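Local coordinates for protein quinoline 2-oxidoreductase large subunit (Pseudomonas putida, PDB 1T3Q) that forms the large subunit of a molybdenum hydroxylase that probably oxidises quinoline at its carbon 2, using a molybdopterin cytosine dinucleotide cofactor, at residues 193-198 against 292-297; 318-323 against 356-361; 333-338 against 365-370; 337-342 against 371-376. All blocks are in the same frame, centred on the assembly; numbering follows the deposited sequence.

Contact 1. Residues 193-198 against 292-297; sequences CGRVSA and ATHAKQ
Val-196 and Ala-295 form a single antiparallel bridge, a hydrogen-bonded pair, between two buried loops of the molybdopterin-binding region. Segment 193-198 leaves strand 185-193. Segment 292-297 is the loop that leads into strand 298-306. Val-196 N donates to Ala-295 O at 3.0 Å, and Ala-295 N returns the bond to Val-196 O at 2.9 Å. Beside the bridge, Arg-195 runs out extended to NE. Arg-195 NE donates to Gln-297 OE1 at 2.9 Å, with the acceptor in the guanidinium plane and the amide turned 77° from it. Arg-195 NH1 meets the edge of the His-294 ring at CD2, 3.1 Å away, with the two planes 80° apart. Cys-365 O and Asp-322 OD1 take NH1 and NH2, so the guanidinium is held on several sides and its rotation is probably fixed. The packing is tight where Val-196 CG2 meets Lys-296 CG at 3.5 Å. That CG is anti to the carbonyl carbon (chi1 -49°). Lys-296 NZ is bonded to Val-373 O, Arg-371 O and Thr-376 OG1. A water joins Cys-193 O to Gln-297 NE2. Two more link Thr-293 O to Ser-197 OG and Ala-198 N. Gln-689 of helix 672-692 touches Val-196 and Lys-296, helix 285-291 packs on Ser-197, and the bridge lies just beyond the paired strands 185-193 and 298-306.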
loop_
_atom_site.group_PDB
_atom_site.type_symbol
_atom_site.label_atom_id
_atom_site.label_comp_id
_atom_site.label_asym_id
_atom_site.label_seq_id
_atom_site.Cartn_x
_atom_site.Cartn_y
_atom_site.Cartn_z
ATOM N N CYS B 193 28.130 -30.273 -18.581
ATOM C CA CYS B 193 26.950 -30.123 -17.744
ATOM C C CYS B 193 25.842 -29.617 -18.646
ATOM O O CYS B 193 26.069 -28.745 -19.486
ATOM C CB CYS B 193 27.185 -29.106 -16.628
ATOM S SG CYS B 193 28.583 -29.478 -15.544
ATOM N N GLY B 194 24.642 -30.164 -18.484
ATOM C CA GLY B 194 23.536 -29.706 -19.297
ATOM C C GLY B 194 22.932 -28.469 -18.665
ATOM O O GLY B 194 23.321 -28.072 -17.567
ATOM N N ARG B 195 21.989 -27.840 -19.353
ATOM C CA ARG B 195 21.337 -26.672 -18.793
ATOM C C ARG B 195 20.409 -27.149 -17.683
ATOM O O ARG B 195 19.928 -28.286 -17.707
ATOM C CB ARG B 195 20.491 -25.952 -19.851
ATOM C CG ARG B 195 21.303 -25.134 -20.836
ATOM C CD ARG B 195 20.431 -24.381 -21.837
ATOM N NE ARG B 195 21.268 -23.472 -22.619
ATOM C CZ ARG B 195 20.976 -22.201 -22.866
ATOM N NH1 ARG B 195 19.853 -21.672 -22.403
ATOM N NH2 ARG B 195 21.829 -21.445 -23.552
ATOM N N VAL B 196 20.177 -26.275 -16.713
ATOM C CA VAL B 196 19.254 -26.551 -15.623
ATOM C C VAL B 196 18.521 -25.248 -15.381
ATOM O O VAL B 196 18.932 -24.199 -15.881
ATOM C CB VAL B 196 19.969 -26.978 -14.308
ATOM C CG1 VAL B 196 20.727 -28.267 -14.526
ATOM C CG2 VAL B 196 20.891 -25.868 -13.814
ATOM N N SER B 197 17.422 -25.319 -14.638
ATOM C CA SER B 197 16.642 -24.141 -14.297
ATOM C C SER B 197 16.669 -23.998 -12.782
ATOM O O SER B 197 16.683 -25.003 -12.071
ATOM C CB SER B 197 15.184 -24.308 -14.754
ATOM O OG SER B 197 14.387 -23.244 -14.259
ATOM N N ALA B 198 16.687 -22.762 -12.292
ATOM C CA ALA B 198 16.678 -22.522 -10.850
ATOM C C ALA B 198 15.382 -23.141 -10.328
ATOM O O ALA B 198 15.288 -23.566 -9.172
ATOM C CB ALA B 198 16.701 -21.023 -10.563
ATOM N N ALA B 292 12.860 -17.573 -18.993
ATOM C CA ALA B 292 13.631 -17.005 -17.896
ATOM C C ALA B 292 15.067 -17.197 -18.375
ATOM O O ALA B 292 15.408 -16.795 -19.487
ATOM C CB ALA B 292 13.377 -17.772 -16.608
ATOM N N THR B 293 15.905 -17.802 -17.551
ATOM C CA THR B 293 17.282 -18.080 -17.946
ATOM C C THR B 293 17.544 -19.526 -17.551
ATOM O O THR B 293 16.802 -20.092 -16.746
ATOM C CB THR B 293 18.304 -17.184 -17.200
ATOM O OG1 THR B 293 18.055 -17.244 -15.789
ATOM C CG2 THR B 293 18.208 -15.740 -17.668
ATOM N N HIS B 294 18.563 -20.133 -18.150
ATOM C CA HIS B 294 18.954 -21.492 -17.800
ATOM C C HIS B 294 20.369 -21.277 -17.309
ATOM O O HIS B 294 20.914 -20.182 -17.455
ATOM C CB HIS B 294 18.983 -22.438 -19.008
ATOM C CG HIS B 294 17.657 -22.617 -19.679
ATOM N ND1 HIS B 294 16.473 -22.732 -18.979
ATOM C CD2 HIS B 294 17.331 -22.716 -20.989
ATOM C CE1 HIS B 294 15.474 -22.887 -19.831
ATOM N NE2 HIS B 294 15.967 -22.882 -21.056
ATOM N N ALA B 295 20.977 -22.306 -16.744
ATOM C CA ALA B 295 22.329 -22.151 -16.242
ATOM C C ALA B 295 23.107 -23.444 -16.241
ATOM O O ALA B 295 22.566 -24.507 -16.546
ATOM C CB ALA B 295 22.281 -21.584 -14.827
ATOM N N LYS B 296 24.392 -23.319 -15.907
ATOM C CA LYS B 296 25.322 -24.433 -15.770
ATOM C C LYS B 296 25.811 -25.142 -17.020
ATOM O O LYS B 296 26.598 -26.084 -16.917
ATOM C CB LYS B 296 24.727 -25.481 -14.824
ATOM C CG LYS B 296 24.206 -24.910 -13.512
ATOM C CD LYS B 296 25.339 -24.382 -12.631
ATOM C CE LYS B 296 24.786 -23.746 -11.355
ATOM N NZ LYS B 296 25.862 -23.336 -10.402
ATOM N N GLN B 297 25.386 -24.710 -18.201
ATOM C CA GLN B 297 25.827 -25.426 -19.386
ATOM C C GLN B 297 27.190 -25.043 -19.937
ATOM O O GLN B 297 27.310 -24.175 -20.796
ATOM C CB GLN B 297 24.789 -25.346 -20.514
ATOM C CG GLN B 297 25.172 -26.237 -21.700
ATOM C CD GLN B 297 24.076 -26.396 -22.737
ATOM O OE1 GLN B 297 23.314 -25.471 -23.010
ATOM N NE2 GLN B 297 24.012 -27.578 -23.340
HETATM O O HOH W 1 26.164 -29.695 -22.241
HETATM O O HOH W 2 14.329 -21.512 -16.387
HETATM O O HOH W 3 16.837 -20.598 -14.078
#

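Contact 2. Residues 318-323 against 356-361. With SO4 (sulfate ion), chain K.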
loop_
_atom_site.group_PDB
_atom_site.type_symbol
_atom_site.label_atom_id
_atom_site.label_comp_id
_atom_site.label_asym_id
_atom_site.label_seq_id
_atom_site.Cartn_x
_atom_site.Cartn_y
_atom_site.Cartn_z
ATOM N N ARG B 318 39.998 -25.984 -20.791
ATOM C CA ARG B 318 39.384 -25.257 -21.896
ATOM C C ARG B 318 37.905 -25.281 -21.525
ATOM O O ARG B 318 37.271 -26.337 -21.541
ATOM C CB ARG B 318 39.630 -25.996 -23.211
ATOM C CG ARG B 318 38.879 -25.456 -24.420
ATOM C CD ARG B 318 39.206 -26.311 -25.641
ATOM N NE ARG B 318 38.298 -26.091 -26.763
ATOM C CZ ARG B 318 38.294 -25.006 -27.528
ATOM N NH1 ARG B 318 39.156 -24.024 -27.302
ATOM N NH2 ARG B 318 37.422 -24.904 -28.522
ATOM N N SER B 319 37.373 -24.124 -21.162
ATOM C CA SER B 319 35.984 -24.021 -20.738
ATOM C C SER B 319 35.127 -23.271 -21.751
ATOM O O SER B 319 35.455 -22.156 -22.146
ATOM C CB SER B 319 35.932 -23.314 -19.379
ATOM O OG SER B 319 34.625 -23.316 -18.834
ATOM N N ILE B 320 34.021 -23.885 -22.162
ATOM C CA ILE B 320 33.124 -23.263 -23.130
ATOM C C ILE B 320 31.703 -23.225 -22.578
ATOM O O ILE B 320 31.206 -24.222 -22.055
ATOM C CB ILE B 320 33.107 -24.036 -24.461
ATOM C CG1 ILE B 320 34.539 -24.276 -24.946
ATOM C CG2 ILE B 320 32.329 -23.242 -25.507
ATOM C CD1 ILE B 320 34.639 -25.259 -26.097
ATOM N N THR B 321 31.060 -22.071 -22.706
ATOM C CA THR B 321 29.702 -21.872 -22.215
ATOM C C THR B 321 28.691 -21.715 -23.343
ATOM O O THR B 321 28.935 -20.985 -24.311
ATOM C CB THR B 321 29.621 -20.600 -21.327
ATOM O OG1 THR B 321 30.404 -20.786 -20.141
ATOM C CG2 THR B 321 28.181 -20.300 -20.936
ATOM N N ASP B 322 27.565 -22.414 -23.223
ATOM C CA ASP B 322 26.481 -22.300 -24.199
ATOM C C ASP B 322 25.707 -21.112 -23.636
ATOM O O ASP B 322 24.916 -21.264 -22.701
ATOM C CB ASP B 322 25.610 -23.559 -24.188
ATOM C CG ASP B 322 24.513 -23.514 -25.236
ATOM O OD1 ASP B 322 23.741 -22.533 -25.239
ATOM O OD2 ASP B 322 24.422 -24.457 -26.054
ATOM N N GLY B 323 25.937 -19.930 -24.202
ATOM C CA GLY B 323 25.315 -18.727 -23.676
ATOM C C GLY B 323 23.926 -18.293 -24.092
ATOM O O GLY B 323 23.368 -17.373 -23.493
ATOM N N GLU B 356 41.433 -21.276 -20.775
ATOM C CA GLU B 356 40.767 -20.342 -21.658
ATOM C C GLU B 356 39.271 -20.472 -21.424
ATOM O O GLU B 356 38.755 -21.577 -21.234
ATOM C CB GLU B 356 41.077 -20.650 -23.121
ATOM C CG GLU B 356 40.573 -19.568 -24.075
ATOM C CD GLU B 356 40.842 -19.890 -25.538
ATOM O OE1 GLU B 356 40.759 -18.967 -26.375
ATOM O OE2 GLU B 356 41.128 -21.062 -25.853
ATOM N N SER B 357 38.594 -19.334 -21.437
ATOM C CA SER B 357 37.158 -19.270 -21.245
ATOM C C SER B 357 36.518 -18.777 -22.540
ATOM O O SER B 357 36.895 -17.728 -23.056
ATOM C CB SER B 357 36.832 -18.297 -20.111
ATOM O OG SER B 357 35.434 -18.122 -19.986
ATOM N N ILE B 358 35.555 -19.535 -23.058
ATOM C CA ILE B 358 34.864 -19.163 -24.291
ATOM C C ILE B 358 33.351 -19.173 -24.074
ATOM O O ILE B 358 32.793 -20.166 -23.601
ATOM C CB ILE B 358 35.174 -20.156 -25.437
ATOM C CG1 ILE B 358 36.687 -20.299 -25.622
ATOM C CG2 ILE B 358 34.531 -19.669 -26.737
ATOM C CD1 ILE B 358 37.074 -21.443 -26.538
ATOM N N ALA B 359 32.694 -18.070 -24.421
ATOM C CA ALA B 359 31.243 -17.962 -24.295
ATOM C C ALA B 359 30.703 -17.800 -25.710
ATOM O O ALA B 359 31.091 -16.872 -26.418
ATOM C CB ALA B 359 30.870 -16.745 -23.449
ATOM N N VAL B 360 29.824 -18.702 -26.130
ATOM C CA VAL B 360 29.263 -18.617 -27.473
ATOM C C VAL B 360 27.758 -18.442 -27.474
ATOM O O VAL B 360 27.045 -18.996 -26.630
ATOM C CB VAL B 360 29.599 -19.864 -28.319
ATOM C CG1 VAL B 360 31.102 -19.983 -28.482
ATOM C CG2 VAL B 360 29.023 -21.123 -27.662
ATOM N N ALA B 361 27.281 -17.661 -28.435
ATOM C CA ALA B 361 25.858 -17.418 -28.577
ATOM C C ALA B 361 25.219 -18.589 -29.307
ATOM O O ALA B 361 25.791 -19.135 -30.256
ATOM C CB ALA B 361 25.626 -16.124 -29.347
HETATM S S SO4 K . 38.512 -22.622 -31.253
HETATM O O1 SO4 K . 39.934 -22.274 -31.447
HETATM O O2 SO4 K . 38.213 -23.888 -31.952
HETATM O O3 SO4 K . 38.242 -22.789 -29.817
HETATM O O4 SO4 K . 37.661 -21.545 -31.791
HETATM O O HOH W 4 41.187 -23.447 -25.540
#
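Thr-321 N donates to Ile-358 O at 2.7 Å, and the CA-H of Ile-320 adds a weaker contact to the same oxygen, CA to O 3.2 Å. This is the parallel pairing of strands 312-322 and 352-360, the two strands of a beta-alpha-beta unit whose helix is 337-342. The N-to-C directions of the two short strand segments differ by 16°. Five backbone bonds form a continuous ladder, from Ser-319 N to Glu-356 O at one end to Gly-323 N to Val-360 O at the other. On the face bearing Ile-320 and Ile-358 the two isoleucines lie side by side, pointing the same way, with Ile-320 CG1 4.1 Å from Ile-358 CD1. Helix 147-152 packs on this face through Ile-147 and Leu-151. The face of Ser-319, Thr-321 and Ser-357 meets helix 337-342. There Ser-337 OG is hydrogen-bonded to both Ser-319 OG and Thr-321 OG1. Arg-318 and Glu-356 form only a long salt bridge, NH1 to OE2 3.8 Å. The firmer mate of Glu-356 is Arg-168, bonded to OE1. The Arg-318 chain is extended from CG to NE. Arg-318 NH1 lies 3.4 Å from Ile-358 CD1. A sulfate, probably from the crystallisation liquor, is also held by Arg-168 NH1. Its O3 lies in the Arg-318 guanidinium plane, 2.9 Å from Arg-318 NH1 and 2.6 Å from Arg-318 NH2.

Contact 3. Residues 333-338 against 365-370; sequences QLVESH and CPIGAY. With SMO (dioxosulfidomolybdenum(VI) ion), chain O.
Val-335 points its CB at loop 365-370 and divides its two methyls between neighbouring residues. CG1 sits in the crowded position between backbone N and carbonyl carbon (chi1 74°). Val-335 CG1 touches Gly-368 C at 3.9 Å and Ile-367 CG2 at 4.2 Å. Val-335 CG2 meets Ala-369 CB at 3.8 Å. That same Ala-369 CB is 4.1 Å from the sulfur of the dioxosulfidomolybdenum ion. An alanine at Val-335 would probably open a gap against Gly-368, Ile-367 CG2 and Ala-369 CB. Segment 333-338 leads into and begins helix 337-342, the helix of a beta-alpha-beta unit, with Glu-336 at its N-cap position. Segment 365-370 ends on Tyr-370, a residue of the molybdenum pocket. Glu-336 CG packs on Ile-367 CG1, the two side chains crossing at about a right angle. A water donates to Glu-336 OE1 at 2.7 Å and to Gly-368 O at 2.8 Å. Glu-336 OE1 also accepts from Lys-296 N, and OE2 from Gln-298 NE2.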
loop_
_atom_site.group_PDB
_atom_site.type_symbol
_atom_site.label_atom_id
_atom_site.label_comp_id
_atom_site.label_asym_id
_atom_site.label_seq_id
_atom_site.Cartn_x
_atom_site.Cartn_y
_atom_site.Cartn_z
ATOM N N GLN B 333 27.002 -13.615 -20.287
ATOM C CA GLN B 333 27.441 -14.981 -20.494
ATOM C C GLN B 333 28.726 -15.302 -19.728
ATOM O O GLN B 333 29.142 -16.457 -19.663
ATOM C CB GLN B 333 27.616 -15.247 -21.995
ATOM C CG GLN B 333 26.296 -15.106 -22.755
ATOM C CD GLN B 333 26.386 -15.488 -24.218
ATOM O OE1 GLN B 333 25.393 -15.412 -24.948
ATOM N NE2 GLN B 333 27.564 -15.898 -24.658
ATOM N N LEU B 334 29.337 -14.282 -19.131
ATOM C CA LEU B 334 30.568 -14.489 -18.368
ATOM C C LEU B 334 30.250 -15.144 -17.025
ATOM O O LEU B 334 31.153 -15.546 -16.291
ATOM C CB LEU B 334 31.284 -13.158 -18.126
ATOM C CG LEU B 334 31.692 -12.341 -19.357
ATOM C CD1 LEU B 334 32.615 -11.205 -18.921
ATOM C CD2 LEU B 334 32.400 -13.242 -20.365
ATOM N N VAL B 335 28.958 -15.266 -16.729
ATOM C CA VAL B 335 28.505 -15.846 -15.468
ATOM C C VAL B 335 28.924 -17.309 -15.283
ATOM O O VAL B 335 29.003 -17.803 -14.157
ATOM C CB VAL B 335 26.958 -15.704 -15.331
ATOM C CG1 VAL B 335 26.254 -16.674 -16.252
ATOM C CG2 VAL B 335 26.536 -15.902 -13.882
ATOM N N GLU B 336 29.205 -18.004 -16.379
ATOM C CA GLU B 336 29.626 -19.398 -16.286
ATOM C C GLU B 336 31.143 -19.603 -16.406
ATOM O O GLU B 336 31.866 -19.444 -15.426
ATOM C CB GLU B 336 28.885 -20.247 -17.322
ATOM C CG GLU B 336 27.427 -20.537 -16.932
ATOM C CD GLU B 336 27.316 -21.551 -15.795
ATOM O OE1 GLU B 336 26.280 -21.560 -15.091
ATOM O OE2 GLU B 336 28.256 -22.351 -15.612
ATOM N N SER B 337 31.620 -19.950 -17.599
ATOM C CA SER B 337 33.047 -20.203 -17.819
ATOM C C SER B 337 34.028 -19.120 -17.366
ATOM O O SER B 337 35.044 -19.422 -16.737
ATOM C CB SER B 337 33.305 -20.504 -19.302
ATOM O OG SER B 337 32.777 -21.768 -19.662
ATOM N N HIS B 338 33.732 -17.869 -17.690
ATOM C CA HIS B 338 34.620 -16.770 -17.340
ATOM C C HIS B 338 34.926 -16.691 -15.845
ATOM O O HIS B 338 36.084 -16.787 -15.443
ATOM C CB HIS B 338 34.033 -15.451 -17.844
ATOM C CG HIS B 338 35.001 -14.309 -17.820
ATOM N ND1 HIS B 338 35.201 -13.523 -16.705
ATOM C CD2 HIS B 338 35.828 -13.823 -18.775
ATOM C CE1 HIS B 338 36.109 -12.601 -16.976
ATOM N NE2 HIS B 338 36.505 -12.762 -18.226
ATOM N N CYS B 365 17.391 -19.658 -24.887
ATOM C CA CYS B 365 17.210 -18.521 -24.009
ATOM C C CYS B 365 18.577 -18.233 -23.390
ATOM O O CYS B 365 19.420 -19.127 -23.257
ATOM C CB CYS B 365 16.169 -18.814 -22.928
ATOM S SG CYS B 365 16.781 -19.830 -21.613
ATOM N N PRO B 366 18.830 -16.971 -23.039
ATOM C CA PRO B 366 20.123 -16.636 -22.446
ATOM C C PRO B 366 20.486 -17.424 -21.199
ATOM O O PRO B 366 19.630 -17.751 -20.371
ATOM C CB PRO B 366 20.019 -15.128 -22.183
ATOM C CG PRO B 366 18.554 -14.820 -22.280
ATOM C CD PRO B 366 18.036 -15.762 -23.306
ATOM N N ILE B 367 21.766 -17.750 -21.092
ATOM C CA ILE B 367 22.268 -18.459 -19.931
ATOM C C ILE B 367 22.263 -17.396 -18.841
ATOM O O ILE B 367 22.400 -16.209 -19.128
ATOM C CB ILE B 367 23.705 -18.984 -20.179
ATOM C CG1 ILE B 367 23.985 -20.179 -19.269
ATOM C CG2 ILE B 367 24.727 -17.879 -19.951
ATOM C CD1 ILE B 367 23.181 -21.419 -19.632
ATOM N N GLY B 368 22.088 -17.808 -17.592
ATOM C CA GLY B 368 22.049 -16.841 -16.517
ATOM C C GLY B 368 22.558 -17.413 -15.210
ATOM O O GLY B 368 22.968 -18.571 -15.145
ATOM N N ALA B 369 22.506 -16.594 -14.168
ATOM C CA ALA B 369 22.981 -16.976 -12.848
ATOM C C ALA B 369 22.057 -17.927 -12.104
ATOM O O ALA B 369 20.846 -17.742 -12.078
ATOM C CB ALA B 369 23.200 -15.728 -12.005
ATOM N N TYR B 370 22.657 -18.950 -11.511
ATOM C CA TYR B 370 21.941 -19.918 -10.696
ATOM C C TYR B 370 22.938 -20.365 -9.631
ATOM O O TYR B 370 24.081 -20.703 -9.940
ATOM C CB TYR B 370 21.448 -21.112 -11.524
ATOM C CG TYR B 370 20.875 -22.256 -10.700
ATOM C CD1 TYR B 370 20.008 -22.016 -9.628
ATOM C CD2 TYR B 370 21.182 -23.580 -11.011
ATOM C CE1 TYR B 370 19.468 -23.070 -8.887
ATOM C CE2 TYR B 370 20.642 -24.642 -10.283
ATOM C CZ TYR B 370 19.788 -24.379 -9.222
ATOM O OH TYR B 370 19.260 -25.428 -8.496
HETATM S S SMO O . 23.095 -17.269 -8.212
HETATM MO MO SMO O . 22.930 -16.236 -6.350
HETATM O OM2 SMO O . 24.491 -15.707 -6.907
HETATM O OM1 SMO O . 21.764 -15.069 -6.730
HETATM O O HOH W 5 25.000 -19.747 -13.581
#

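Contact 4. Residues 337-342 against 371-376; sequences SHVGNA and RGVGFT. With MCN (pterin cytosine dinucleotide), chain N.
Phe-375 and Val-339 carry this small apolar contact. The ring brings its edge to the helix: Val-339 O lies in the ring plane, 3.5 Å from Phe-375 CE1. The same CE1 packs on Val-339 CB at 4.1 Å. Phe-375 CG is anti to the carbonyl carbon (chi1 -50°). Over one face of the ring, offset toward its rim, stands Val-373 CG2, 3.6 Å above the plane. Val-373 CG2 also approaches Val-339 CG2 at 4.4 Å. Gly-340 CA comes within 3.6 Å of Gly-374 O, and a CB on Gly-340 would clash with that oxygen. Phe-375 N bonds back to Gly-372 O, which closes a turn before helix 375-393. Further out, Arg-371 lines both the molybdenum and the pterin dinucleotide pockets. Its chain is extended from CG to NE. One guanidinium face lies over the cofactor's N8', offset toward the rim, with Arg-371 NH2 3.1 Å from N8'. Gly-742 O takes NE and Gln-685 OE1 takes NH1. An alanine at Arg-371 would probably lose the guanidinium over N8' and leave Gln-685 OE1 and Gly-742 O without this donor. Gly-372 N is held by Glu-743, also of the molybdenum pocket. Helix 337-342 lies between strand 352-360, reached through Ser-357, and the start of helix 375-393, which helix 744-761 meets at Phe-375 and Thr-376.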
loop_
_atom_site.group_PDB
_atom_site.type_symbol
_atom_site.label_atom_id
_atom_site.label_comp_id
_atom_site.label_asym_id
_atom_site.label_seq_id
_atom_site.Cartn_x
_atom_site.Cartn_y
_atom_site.Cartn_z
ATOM N N SER B 337 31.620 -19.950 -17.599
ATOM C CA SER B 337 33.047 -20.203 -17.819
ATOM C C SER B 337 34.028 -19.120 -17.366
ATOM O O SER B 337 35.044 -19.422 -16.737
ATOM C CB SER B 337 33.305 -20.504 -19.302
ATOM O OG SER B 337 32.777 -21.768 -19.662
ATOM N N HIS B 338 33.732 -17.869 -17.690
ATOM C CA HIS B 338 34.620 -16.770 -17.340
ATOM C C HIS B 338 34.926 -16.691 -15.845
ATOM O O HIS B 338 36.084 -16.787 -15.443
ATOM C CB HIS B 338 34.033 -15.451 -17.844
ATOM C CG HIS B 338 35.001 -14.309 -17.820
ATOM N ND1 HIS B 338 35.201 -13.523 -16.705
ATOM C CD2 HIS B 338 35.828 -13.823 -18.775
ATOM C CE1 HIS B 338 36.109 -12.601 -16.976
ATOM N NE2 HIS B 338 36.505 -12.762 -18.226
ATOM N N VAL B 339 33.902 -16.516 -15.016
ATOM C CA VAL B 339 34.147 -16.435 -13.579
ATOM C C VAL B 339 34.590 -17.781 -13.019
ATOM O O VAL B 339 35.306 -17.837 -12.016
ATOM C CB VAL B 339 32.902 -15.946 -12.811
ATOM C CG1 VAL B 339 32.553 -14.537 -13.257
ATOM C CG2 VAL B 339 31.732 -16.894 -13.031
ATOM N N GLY B 340 34.176 -18.862 -13.678
ATOM C CA GLY B 340 34.554 -20.196 -13.239
ATOM C C GLY B 340 36.052 -20.445 -13.336
ATOM O O GLY B 340 36.671 -20.953 -12.397
ATOM N N ASN B 341 36.645 -20.093 -14.475
ATOM C CA ASN B 341 38.076 -20.297 -14.663
ATOM C C ASN B 341 38.919 -19.454 -13.718
ATOM O O ASN B 341 40.055 -19.814 -13.406
ATOM C CB ASN B 341 38.484 -20.004 -16.111
ATOM C CG ASN B 341 38.238 -21.181 -17.035
ATOM O OD1 ASN B 341 38.784 -21.244 -18.137
ATOM N ND2 ASN B 341 37.406 -22.119 -16.597
ATOM N N ALA B 342 38.373 -18.332 -13.257
ATOM C CA ALA B 342 39.118 -17.478 -12.342
ATOM C C ALA B 342 39.439 -18.207 -11.037
ATOM O O ALA B 342 40.470 -17.953 -10.417
ATOM C CB ALA B 342 38.334 -16.205 -12.047
ATOM N N ARG B 371 22.494 -20.302 -8.379
ATOM C CA ARG B 371 23.270 -20.689 -7.207
ATOM C C ARG B 371 24.586 -21.402 -7.511
ATOM O O ARG B 371 24.597 -22.555 -7.960
ATOM C CB ARG B 371 22.396 -21.578 -6.315
ATOM C CG ARG B 371 22.832 -21.661 -4.872
ATOM C CD ARG B 371 21.785 -22.408 -4.067
ATOM N NE ARG B 371 21.989 -22.257 -2.633
ATOM C CZ ARG B 371 21.078 -22.574 -1.719
ATOM N NH1 ARG B 371 19.903 -23.060 -2.097
ATOM N NH2 ARG B 371 21.337 -22.385 -0.430
ATOM N N GLY B 372 25.693 -20.712 -7.257
ATOM C CA GLY B 372 27.006 -21.288 -7.494
ATOM C C GLY B 372 27.583 -20.884 -8.837
ATOM O O GLY B 372 28.787 -21.019 -9.076
ATOM N N VAL B 373 26.712 -20.380 -9.703
ATOM C CA VAL B 373 27.071 -19.944 -11.051
ATOM C C VAL B 373 28.090 -20.829 -11.768
ATOM O O VAL B 373 27.993 -22.055 -11.721
ATOM C CB VAL B 373 27.544 -18.457 -11.056
ATOM C CG1 VAL B 373 26.390 -17.557 -10.628
ATOM C CG2 VAL B 373 28.734 -18.255 -10.121
ATOM N N GLY B 374 29.063 -20.210 -12.433
ATOM C CA GLY B 374 30.057 -20.972 -13.166
ATOM C C GLY B 374 31.080 -21.743 -12.354
ATOM O O GLY B 374 31.834 -22.544 -12.916
ATOM N N PHE B 375 31.105 -21.531 -11.043
ATOM C CA PHE B 375 32.073 -22.221 -10.187
ATOM C C PHE B 375 31.820 -23.728 -10.139
ATOM O O PHE B 375 32.750 -24.524 -10.023
ATOM C CB PHE B 375 32.017 -21.663 -8.758
ATOM C CG PHE B 375 32.099 -20.161 -8.675
ATOM C CD1 PHE B 375 33.011 -19.450 -9.455
ATOM C CD2 PHE B 375 31.291 -19.460 -7.785
ATOM C CE1 PHE B 375 33.115 -18.070 -9.347
ATOM C CE2 PHE B 375 31.384 -18.075 -7.668
ATOM C CZ PHE B 375 32.303 -17.376 -8.451
ATOM N N THR B 376 30.554 -24.119 -10.242
ATOM C CA THR B 376 30.186 -25.529 -10.161
ATOM C C THR B 376 30.814 -26.494 -11.167
ATOM O O THR B 376 31.339 -27.536 -10.776
ATOM C CB THR B 376 28.648 -25.698 -10.224
ATOM O OG1 THR B 376 28.035 -24.871 -9.224
ATOM C CG2 THR B 376 28.262 -27.150 -9.970
HETATM N N1 MCN N . 24.169 -16.640 7.215
HETATM C C2 MCN N . 24.467 -16.638 8.617
HETATM N N3 MCN N . 25.823 -16.523 8.886
HETATM C C4 MCN N . 26.850 -16.424 7.954
HETATM C C5 MCN N . 26.485 -16.445 6.532
HETATM C C6 MCN N . 25.163 -16.547 6.172
HETATM O O2 MCN N . 23.591 -16.755 9.444
HETATM N N4 MCN N . 28.107 -16.312 8.327
HETATM C "C1'" MCN N . 22.636 -16.727 6.868
HETATM C C2D MCN N . 22.019 -15.289 6.555
HETATM O "O2'" MCN N . 20.623 -15.230 7.017
HETATM C "C3'" MCN N . 22.199 -15.154 5.057
HETATM C C4D MCN N . 21.960 -16.543 4.515
HETATM O O4D MCN N . 22.346 -17.470 5.649
HETATM O "O3'" MCN N . 21.225 -14.189 4.525
HETATM C "C5'" MCN N . 22.622 -16.855 3.143
HETATM O "O5'" MCN N . 23.974 -16.496 3.288
HETATM P PA MCN N . 24.744 -15.483 2.354
HETATM O O1A MCN N . 25.000 -14.265 3.187
HETATM O O2A MCN N . 25.884 -16.304 1.775
HETATM O O3A MCN N . 23.942 -15.078 0.997
HETATM P PB MCN N . 22.702 -14.094 0.761
HETATM O O1B MCN N . 23.179 -13.003 -0.141
HETATM O O2B MCN N . 22.067 -13.692 2.060
HETATM O O3B MCN N . 21.635 -15.020 0.000
HETATM C C10 MCN N . 21.731 -15.243 -1.384
HETATM C "C9'" MCN N . 22.236 -16.640 -1.537
HETATM C "C8'" MCN N . 22.251 -16.887 -3.064
HETATM S "S8'" MCN N . 23.350 -15.831 -3.997
HETATM C "C7'" MCN N . 21.552 -17.817 -3.718
HETATM S "S7'" MCN N . 21.568 -18.074 -5.486
HETATM C "C6'" MCN N . 20.574 -18.714 -2.886
HETATM C C7 MCN N . 21.041 -18.834 -1.460
HETATM O "O9'" MCN N . 21.244 -17.557 -0.877
HETATM N "N5'" MCN N . 19.187 -18.143 -3.141
HETATM C C4A MCN N . 18.299 -18.661 -2.117
HETATM N "N8'" MCN N . 20.019 -19.563 -0.634
HETATM C C4B MCN N . 18.642 -19.374 -0.954
HETATM N "N1'" MCN N . 17.738 -19.860 0.024
HETATM C "C2'" MCN N . 16.435 -19.595 -0.225
HETATM N "N2'" MCN N . 15.532 -20.051 0.670
HETATM N "N3'" MCN N . 16.004 -18.877 -1.323
HETATM C "C4'" MCN N . 16.864 -18.338 -2.351
HETATM O "O4'" MCN N . 16.407 -17.720 -3.281
#

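All four contacts lie in the first molybdopterin-binding region of the chain. Contact 1 closes before the others open. Contact 2 crosses contacts 3 and 4 along the chain, and these two start from the same stretch. Strand 312-322, helix 337-342 and strand 352-360 come in that order, before the loop that leads to helix 375-393. Contacts 3 and 4 share the start of helix 337-342, with centres about 9 Å apart. Contact 2 pairs the strands that flank that helix in the chain; its centre is about 9 Å from that of contact 3 and about 14 Å from that of contact 1. The centres of contacts 1 and 3 are nearest, about 8 Å apart, joined by a probable hydrogen bond from Gly-368 N to His-294 O. The loop bearing Tyr-370 and Arg-371 is thereby tied to segment 292-297.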